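Local coordinates for phosphoribosylaminoimidazole carboxylase, ATPase subunit (Thermus thermophilus, PDB 3AW8) that catalyses the ATP-dependent conversion of 5-aminoimidazole ribonucleotide and bicarbonate to N5-carboxyaminoimidazole ribonucleotide in de novo purine biosynthesis, at the adenosine monophosphate site and the interface of chains A and B. Sequence-based numbering; all coordinates share one arbitrary frame. Chains: chain A/B, Phosphoribosylaminoimidazole carboxylase, ATPase subunit.

Contact 1: the adenosine monophosphate site. Residues chain A 97, 135, 137, 148, 172-175, 177, 180, 203, 248, 257-258. With AMP (adenosine monophosphate), chain C.
This is the nucleotide pocket of an ATP-grasp ligase, holding AMP. The adenine end is tightly packed. A:Leu135 lays CD2 over one face of the purine, 3.6 Å from the centroid of the five-membered AMP ring. A:Phe248 comes from the other side, edge-to-face, its ring plane turned 57° from that of the AMP base. A:Phe248 CZ lies 3.5 Å from AMP C5. A:Val175 gives its backbone N-H to AMP N1 at 3.3 Å in a nearly straight bond (166° at H), and its CG1 rests on the A:Phe248 ring. A:Phe174 borders C2. At the N7 edge the extended A:Lys137 offers NZ in a weak hydrogen bond. A salt bridge from A:Lys137 NZ to A:Glu172 OE2 (3.1 Å) may help to position the amine. The ribose and phosphate end is the polar, water-bearing side, held by separate hydrogen bonds. AMP O2', the ribose 2'-hydroxyl, donates to A:Glu180 OE1 (3.1 Å) from above the carboxylate plane. Phosphate O3P takes hydrogen bonds from A:Arg97 and A:Gln148. A:Arg97 NH2 meets AMP O3P at 2.9 Å, in the guanidinium plane, as a salt bridge. Water 1 bridges A:Glu258 OE1 and AMP O1P. Both groups are acidic, so a shared proton or an unmodelled metal ion may lie between them. AMP fills the adenosine and alpha-phosphate part of the ATP site; the structure alone does not show how it came there. The site binds the nucleotide substrate, ATP.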
# COMPACT_ATOMS: atom_id res chain seq x y z
N ARG A 97 -7.45 27.54 -19.30
CA ARG A 97 -7.57 28.45 -18.16
C ARG A 97 -8.83 29.31 -18.16
O ARG A 97 -9.46 29.48 -17.11
CB ARG A 97 -6.34 29.34 -18.04
CG ARG A 97 -5.10 28.62 -17.57
CD ARG A 97 -4.05 29.62 -17.11
NE ARG A 97 -2.91 28.99 -16.44
CZ ARG A 97 -1.99 28.26 -17.07
NH1 ARG A 97 -2.06 28.06 -18.38
NH2 ARG A 97 -0.99 27.72 -16.38
N LEU A 135 -1.12 38.69 -13.62
CA LEU A 135 -0.48 37.66 -14.42
C LEU A 135 -1.12 37.52 -15.79
O LEU A 135 -2.33 37.69 -15.96
CB LEU A 135 -0.53 36.30 -13.73
CG LEU A 135 0.21 36.13 -12.41
CD1 LEU A 135 -0.54 36.85 -11.30
CD2 LEU A 135 0.32 34.65 -12.11
N LYS A 137 -1.11 34.67 -18.74
CA LYS A 137 -0.70 33.31 -19.07
C LYS A 137 -1.46 32.67 -20.22
O LYS A 137 -2.64 32.97 -20.46
CB LYS A 137 -0.79 32.42 -17.83
CG LYS A 137 -1.86 32.84 -16.84
CD LYS A 137 -1.71 32.09 -15.52
CE LYS A 137 -2.60 32.69 -14.45
NZ LYS A 137 -2.45 31.98 -13.15
N GLN A 148 3.62 31.38 -18.83
CA GLN A 148 3.00 32.47 -18.08
C GLN A 148 4.04 33.48 -17.63
O GLN A 148 5.24 33.21 -17.66
CB GLN A 148 2.24 31.92 -16.85
CG GLN A 148 3.10 31.24 -15.80
CD GLN A 148 2.28 30.66 -14.66
OE1 GLN A 148 1.55 31.38 -13.97
NE2 GLN A 148 2.38 29.35 -14.45
N GLU A 172 -4.98 37.56 -15.37
CA GLU A 172 -5.46 37.30 -14.01
C GLU A 172 -4.91 38.33 -13.05
O GLU A 172 -3.72 38.66 -13.08
CB GLU A 172 -5.04 35.90 -13.54
CG GLU A 172 -5.94 34.76 -14.00
CD GLU A 172 -5.55 33.41 -13.38
OE1 GLU A 172 -5.42 33.33 -12.14
OE2 GLU A 172 -5.37 32.44 -14.15
N GLY A 173 -5.78 38.84 -12.19
CA GLY A 173 -5.35 39.83 -11.23
C GLY A 173 -4.58 39.19 -10.08
O GLY A 173 -5.15 38.41 -9.33
N PHE A 174 -3.30 39.52 -9.97
CA PHE A 174 -2.45 38.99 -8.90
C PHE A 174 -3.24 39.00 -7.60
O PHE A 174 -3.95 39.95 -7.31
CB PHE A 174 -1.20 39.85 -8.74
CG PHE A 174 -0.27 39.38 -7.66
CD1 PHE A 174 0.81 38.55 -7.96
CD2 PHE A 174 -0.48 39.74 -6.33
CE1 PHE A 174 1.68 38.10 -6.96
CE2 PHE A 174 0.38 39.29 -5.32
CZ PHE A 174 1.46 38.47 -5.64
N VAL A 175 -3.11 37.93 -6.82
CA VAL A 175 -3.83 37.87 -5.55
C VAL A 175 -2.88 37.61 -4.39
O VAL A 175 -2.09 36.66 -4.41
CB VAL A 175 -4.94 36.79 -5.59
CG1 VAL A 175 -4.35 35.43 -5.92
CG2 VAL A 175 -5.68 36.74 -4.26
N PHE A 177 -2.39 36.07 -1.36
CA PHE A 177 -3.00 35.05 -0.52
C PHE A 177 -2.21 34.73 0.74
O PHE A 177 -0.98 34.87 0.79
CB PHE A 177 -3.21 33.77 -1.35
CG PHE A 177 -1.94 33.19 -1.92
CD1 PHE A 177 -1.10 32.40 -1.14
CD2 PHE A 177 -1.56 33.47 -3.23
CE1 PHE A 177 0.10 31.90 -1.65
CE2 PHE A 177 -0.36 32.98 -3.75
CZ PHE A 177 0.47 32.19 -2.96
N GLU A 180 -1.92 28.77 -0.04
CA GLU A 180 -2.57 28.03 -1.10
C GLU A 180 -3.07 26.75 -0.47
O GLU A 180 -2.38 26.15 0.36
CB GLU A 180 -1.58 27.73 -2.23
CG GLU A 180 -1.41 28.89 -3.21
CD GLU A 180 -0.41 28.60 -4.30
OE1 GLU A 180 0.81 28.78 -4.07
OE2 GLU A 180 -0.84 28.18 -5.41
N HIS A 203 4.39 25.98 -2.83
CA HIS A 203 5.11 25.86 -4.08
C HIS A 203 6.37 26.69 -4.02
O HIS A 203 6.47 27.64 -3.25
CB HIS A 203 4.24 26.35 -5.23
CG HIS A 203 2.92 25.65 -5.32
ND1 HIS A 203 2.77 24.40 -5.88
CD2 HIS A 203 1.69 26.00 -4.86
CE1 HIS A 203 1.51 24.01 -5.76
NE2 HIS A 203 0.84 24.97 -5.14
N PHE A 248 -7.00 29.73 -3.48
CA PHE A 248 -6.11 30.69 -2.85
C PHE A 248 -6.88 31.07 -1.60
O PHE A 248 -8.08 31.31 -1.68
CB PHE A 248 -5.94 31.95 -3.71
CG PHE A 248 -5.05 31.77 -4.88
CD1 PHE A 248 -3.75 31.31 -4.72
CD2 PHE A 248 -5.49 32.07 -6.16
CE1 PHE A 248 -2.89 31.17 -5.81
CE2 PHE A 248 -4.65 31.93 -7.27
CZ PHE A 248 -3.35 31.48 -7.09
N ASN A 257 -8.43 28.48 -8.16
CA ASN A 257 -7.23 28.71 -8.96
C ASN A 257 -7.13 27.69 -10.10
O ASN A 257 -7.10 28.08 -11.26
CB ASN A 257 -5.98 28.63 -8.07
CG ASN A 257 -4.69 28.51 -8.89
OD1 ASN A 257 -4.45 29.28 -9.81
ND2 ASN A 257 -3.85 27.54 -8.53
N GLU A 258 -7.09 26.41 -9.76
CA GLU A 258 -6.97 25.33 -10.75
C GLU A 258 -7.76 24.08 -10.39
O GLU A 258 -8.01 23.81 -9.21
CB GLU A 258 -5.52 24.89 -10.92
CG GLU A 258 -4.68 25.74 -11.84
CD GLU A 258 -3.29 25.15 -12.05
OE1 GLU A 258 -2.53 25.04 -11.06
OE2 GLU A 258 -2.96 24.79 -13.20
P AMP C . 0.14 27.35 -12.29
O1P AMP C . -0.03 25.95 -11.84
O2P AMP C . -1.20 28.19 -11.97
O3P AMP C . 0.43 27.37 -13.88
O5' AMP C . 1.41 28.02 -11.53
C5' AMP C . 1.13 28.05 -10.11
C4' AMP C . 2.17 28.93 -9.39
O4' AMP C . 2.06 30.33 -9.80
C3' AMP C . 2.00 28.89 -7.87
O3' AMP C . 3.27 28.80 -7.21
C2' AMP C . 1.24 30.18 -7.52
O2' AMP C . 1.68 30.72 -6.27
C1' AMP C . 1.52 31.13 -8.70
N9 AMP C . 0.28 31.83 -9.13
C8 AMP C . -0.62 31.40 -10.07
N7 AMP C . -1.59 32.25 -10.20
C5 AMP C . -1.40 33.27 -9.34
C6 AMP C . -2.11 34.47 -9.03
N6 AMP C . -3.30 34.77 -9.68
N1 AMP C . -1.61 35.29 -8.09
C2 AMP C . -0.46 35.02 -7.45
N3 AMP C . 0.23 33.91 -7.71
C4 AMP C . -0.19 33.02 -8.64
O HOH W 1 -0.50 25.33 -8.91

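Contact 2: the interface of chains A and B. Residues chain A 312-313, 316-317; chain B 284, 289-291.
This patch belongs to the two-fold interface of the PurK homodimer. The short helix 312-316 of chain A and A:Lys317 face a loop of chain B, B:Leu289 to B:Leu291, and B:Arg284 of helix 278-287. Apolar packing dominates. B:Pro290 wedges its ring between A:Ala313, A:Leu316 and A:Lys317. B:Pro290 CD lies 3.7 Å from A:Ala313 CA. B:Pro290 CG lies 3.6 Å from A:Lys317 CG. The A:Lys317 chain runs extended and then bends at its end (chi4 -58°), which brings NZ back near the same ring. A:Leu316 crosses B:Leu289 obliquely, with CD2 of A:Leu316 3.9 Å from CD2 of B:Leu289. The same B:Leu289 branch also nears the backbone of A:Ala313. A second kind of contact sets an alkyl group over a flat cation. CG of A:Leu316 sits 3.7 Å above the B:Arg284 guanidinium plane, toward its rim. A hydrogen bond within chain B holds that guanidinium. B:Arg284 NE donates to the carbonyl O of B:Pro290 at 3.0 Å, nearly along the C=O axis and in the guanidinium plane. The bend at chi3 (88°) turns the group back to its own loop. This bond would help to hold the loop that carries B:Pro290. Across the chains, water 2 links the carbonyl O of A:Leu316 with that of B:Leu291. The patch gives the homodimer a mainly apolar piece of its interface.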
# COMPACT_ATOMS: atom_id res chain seq x y z
N PHE A 312 18.34 6.91 0.93
CA PHE A 312 17.28 6.10 1.54
C PHE A 312 17.46 5.73 2.99
O PHE A 312 16.52 5.83 3.78
CB PHE A 312 17.03 4.81 0.73
CG PHE A 312 16.34 5.04 -0.58
CD1 PHE A 312 15.91 3.96 -1.34
CD2 PHE A 312 16.13 6.33 -1.07
CE1 PHE A 312 15.28 4.16 -2.57
CE2 PHE A 312 15.52 6.54 -2.29
CZ PHE A 312 15.09 5.45 -3.05
N ALA A 313 18.66 5.29 3.35
CA ALA A 313 18.91 4.92 4.74
C ALA A 313 18.65 6.12 5.64
O ALA A 313 18.10 5.97 6.73
CB ALA A 313 20.34 4.45 4.90
N LEU A 316 14.82 6.77 5.92
CA LEU A 316 14.19 5.67 6.64
C LEU A 316 14.53 5.67 8.14
O LEU A 316 13.87 4.99 8.92
CB LEU A 316 14.60 4.34 6.01
CG LEU A 316 13.84 3.81 4.78
CD1 LEU A 316 12.91 4.86 4.20
CD2 LEU A 316 14.85 3.34 3.74
N LYS A 317 15.54 6.43 8.54
CA LYS A 317 15.91 6.52 9.96
C LYS A 317 14.88 7.35 10.71
O LYS A 317 14.79 7.26 11.93
CB LYS A 317 17.29 7.15 10.14
CG LYS A 317 18.46 6.27 9.73
CD LYS A 317 19.80 6.95 9.97
CE LYS A 317 20.94 6.23 9.25
NZ LYS A 317 21.08 4.79 9.64
N ARG B 284 13.15 -4.14 4.20
CA ARG B 284 14.13 -3.23 4.78
C ARG B 284 15.25 -4.04 5.45
O ARG B 284 16.44 -3.72 5.31
CB ARG B 284 13.45 -2.28 5.78
CG ARG B 284 12.71 -1.15 5.08
CD ARG B 284 11.63 -0.50 5.94
NE ARG B 284 12.14 0.60 6.75
CZ ARG B 284 11.44 1.67 7.09
NH1 ARG B 284 10.18 1.81 6.68
NH2 ARG B 284 11.99 2.61 7.84
N LEU B 289 18.63 -1.86 5.42
CA LEU B 289 18.12 -0.51 5.65
C LEU B 289 17.58 -0.40 7.07
O LEU B 289 17.27 -1.40 7.70
CB LEU B 289 17.01 -0.20 4.65
CG LEU B 289 17.41 0.01 3.19
CD1 LEU B 289 16.19 -0.07 2.28
CD2 LEU B 289 18.08 1.36 3.05
N PRO B 290 17.48 0.83 7.59
CA PRO B 290 16.95 1.01 8.95
C PRO B 290 15.58 0.35 9.04
O PRO B 290 14.73 0.57 8.17
CB PRO B 290 16.86 2.53 9.07
CG PRO B 290 17.97 3.01 8.21
CD PRO B 290 17.88 2.12 7.01
N LEU B 291 15.34 -0.46 10.06
CA LEU B 291 14.04 -1.09 10.21
C LEU B 291 13.01 -0.00 10.45
O LEU B 291 13.37 1.11 10.84
CB LEU B 291 14.04 -2.07 11.38
CG LEU B 291 14.32 -3.53 11.04
CD1 LEU B 291 15.54 -3.63 10.14
CD2 LEU B 291 14.50 -4.32 12.33
O HOH W 2 12.65 4.31 11.05

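Contact 3: the interface of chains A and B. Residues chain A 272, 297, 322, 342; chain B 272, 275, 297, 322, 342.
Strands 321-325 and 335-343 of chain A meet the loop residues B:Glu275 and B:Arg297 of chain B. The loop residue A:Arg297 meets B:His322 and B:Arg342, in the same two strands of chain B. Both chains also bring helix 270-273. This is a polar, arginine-rich part of the homodimer interface in a PurK/PurT-family ATP-grasp ligase. B:Glu275 is the hub. B:Glu275 OE1 uses its syn lone pair to accept from A:Arg342 NH2 at 2.7 Å, in the guanidinium plane, as a salt bridge. A:Arg342 has CG anti to its backbone N (chi1 -165°) and bends at chi3, so its tip crosses the carboxylate obliquely. B:Glu275 OE2 forms a salt bridge within chain B to B:Arg297 NH1, 3.0 Å away. B:Arg297 bends at chi2 (129°) and chi3 (75°), which lets its tip reach this carboxylate; A:Arg297 is extended. The backbone carbonyl O of B:Glu275 takes the NE2-H of A:His322 at 3.2 Å, in the planes of both ring and carbonyl. That ring carries A:Glu272 CG over one face. A:Arg342 NH1 turns back to the carbonyl O of A:Arg297 at 3.2 Å, from above the carbonyl plane. The two Arg297 chains cross at about a right angle. The like charges may repel; B:Glu275, and the carbonyl O of B:Glu272 above the A:Arg297 face and of A:Glu272 above the B:Arg297 face, could ease this. A:Arg297 meets B:His322 tip to tip.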
# COMPACT_ATOMS: atom_id res chain seq x y z
N GLU A 272 -0.97 6.83 3.48
CA GLU A 272 -0.84 6.38 4.86
C GLU A 272 -1.50 7.34 5.85
O GLU A 272 -1.85 6.93 6.96
CB GLU A 272 0.62 6.16 5.23
CG GLU A 272 1.56 7.10 4.56
CD GLU A 272 2.14 6.51 3.30
OE1 GLU A 272 2.19 7.23 2.28
OE2 GLU A 272 2.56 5.33 3.34
N ARG A 297 -5.57 10.19 9.43
CA ARG A 297 -4.89 9.44 10.48
C ARG A 297 -3.83 10.38 11.00
O ARG A 297 -2.73 10.47 10.43
CB ARG A 297 -4.23 8.18 9.92
CG ARG A 297 -5.18 7.06 9.50
CD ARG A 297 -4.40 5.94 8.85
NE ARG A 297 -5.24 4.88 8.30
CZ ARG A 297 -4.82 3.97 7.42
NH1 ARG A 297 -5.65 3.04 6.97
NH2 ARG A 297 -3.57 4.01 6.98
N HIS A 322 7.44 7.79 5.39
CA HIS A 322 7.14 6.76 4.38
C HIS A 322 7.69 7.19 3.03
O HIS A 322 7.19 8.13 2.41
CB HIS A 322 5.64 6.51 4.29
CG HIS A 322 5.04 6.00 5.56
ND1 HIS A 322 4.55 6.84 6.54
CD2 HIS A 322 4.86 4.74 6.02
CE1 HIS A 322 4.09 6.12 7.55
NE2 HIS A 322 4.26 4.84 7.26
N ARG A 342 3.88 10.86 8.72
CA ARG A 342 2.62 10.81 9.43
C ARG A 342 2.86 10.61 10.93
O ARG A 342 3.23 9.52 11.37
CB ARG A 342 1.76 9.66 8.89
CG ARG A 342 0.31 9.74 9.30
CD ARG A 342 -0.32 8.37 9.25
NE ARG A 342 0.27 7.50 10.26
CZ ARG A 342 0.14 7.68 11.57
NH1 ARG A 342 -0.56 8.71 12.03
NH2 ARG A 342 0.72 6.85 12.43
N GLU B 272 -2.04 -1.96 7.15
CA GLU B 272 -2.61 -0.67 7.53
C GLU B 272 -2.75 -0.51 9.05
O GLU B 272 -2.99 0.60 9.53
CB GLU B 272 -3.97 -0.42 6.84
CG GLU B 272 -4.93 -1.59 6.80
CD GLU B 272 -4.69 -2.51 5.61
OE1 GLU B 272 -4.21 -3.64 5.80
OE2 GLU B 272 -4.99 -2.09 4.47
N GLU B 275 2.68 1.02 11.84
CA GLU B 275 3.43 2.04 11.13
C GLU B 275 4.17 1.47 9.93
O GLU B 275 4.32 2.14 8.91
CB GLU B 275 4.41 2.73 12.08
CG GLU B 275 4.63 4.19 11.75
CD GLU B 275 3.32 4.96 11.62
OE1 GLU B 275 2.45 4.78 12.51
OE2 GLU B 275 3.16 5.73 10.64
N ARG B 297 -1.34 0.90 14.78
CA ARG B 297 -2.14 2.06 14.41
C ARG B 297 -3.55 1.70 14.84
O ARG B 297 -4.33 1.16 14.05
CB ARG B 297 -2.07 2.29 12.89
CG ARG B 297 -1.72 3.72 12.49
CD ARG B 297 -0.56 3.81 11.49
NE ARG B 297 -0.93 3.43 10.13
CZ ARG B 297 -0.12 3.52 9.07
NH1 ARG B 297 1.11 3.99 9.21
NH2 ARG B 297 -0.55 3.13 7.87
N HIS B 322 -10.49 -2.92 5.15
CA HIS B 322 -9.56 -2.89 4.01
C HIS B 322 -9.53 -4.25 3.32
O HIS B 322 -9.05 -5.23 3.89
CB HIS B 322 -8.17 -2.48 4.46
CG HIS B 322 -8.11 -1.13 5.09
ND1 HIS B 322 -8.26 -0.92 6.45
CD2 HIS B 322 -7.92 0.10 4.55
CE1 HIS B 322 -8.15 0.37 6.71
NE2 HIS B 322 -7.95 1.01 5.58
N ARG B 342 -9.49 -1.97 10.85
CA ARG B 342 -8.80 -1.26 11.92
C ARG B 342 -9.57 -0.00 12.32
O ARG B 342 -9.86 0.86 11.49
CB ARG B 342 -7.36 -0.92 11.53
CG ARG B 342 -7.21 0.32 10.70
CD ARG B 342 -5.88 0.95 10.96
NE ARG B 342 -6.00 2.41 10.95
CZ ARG B 342 -6.70 3.11 11.84
NH1 ARG B 342 -6.75 4.43 11.76
NH2 ARG B 342 -7.36 2.49 12.82

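Contacts 2 and 3 are neighbouring patches of one dimer interface, their C-alpha centres about 18 Å apart. They share no residue. Contact 2 is mostly apolar and contact 3 mostly charged, so the homodimer joins by apolar packing and by salt bridges and hydrogen bonds. Contact 1 lies within one chain, its C-alpha centre about 40 Å from that of contact 2 and about 35 Å from that of contact 3. None of its residues, helices or strands recurs in the other two. The residues around the AMP come from chain A. Each subunit therefore appears to build its own nucleotide site, and the dimer contacts do not line it directly.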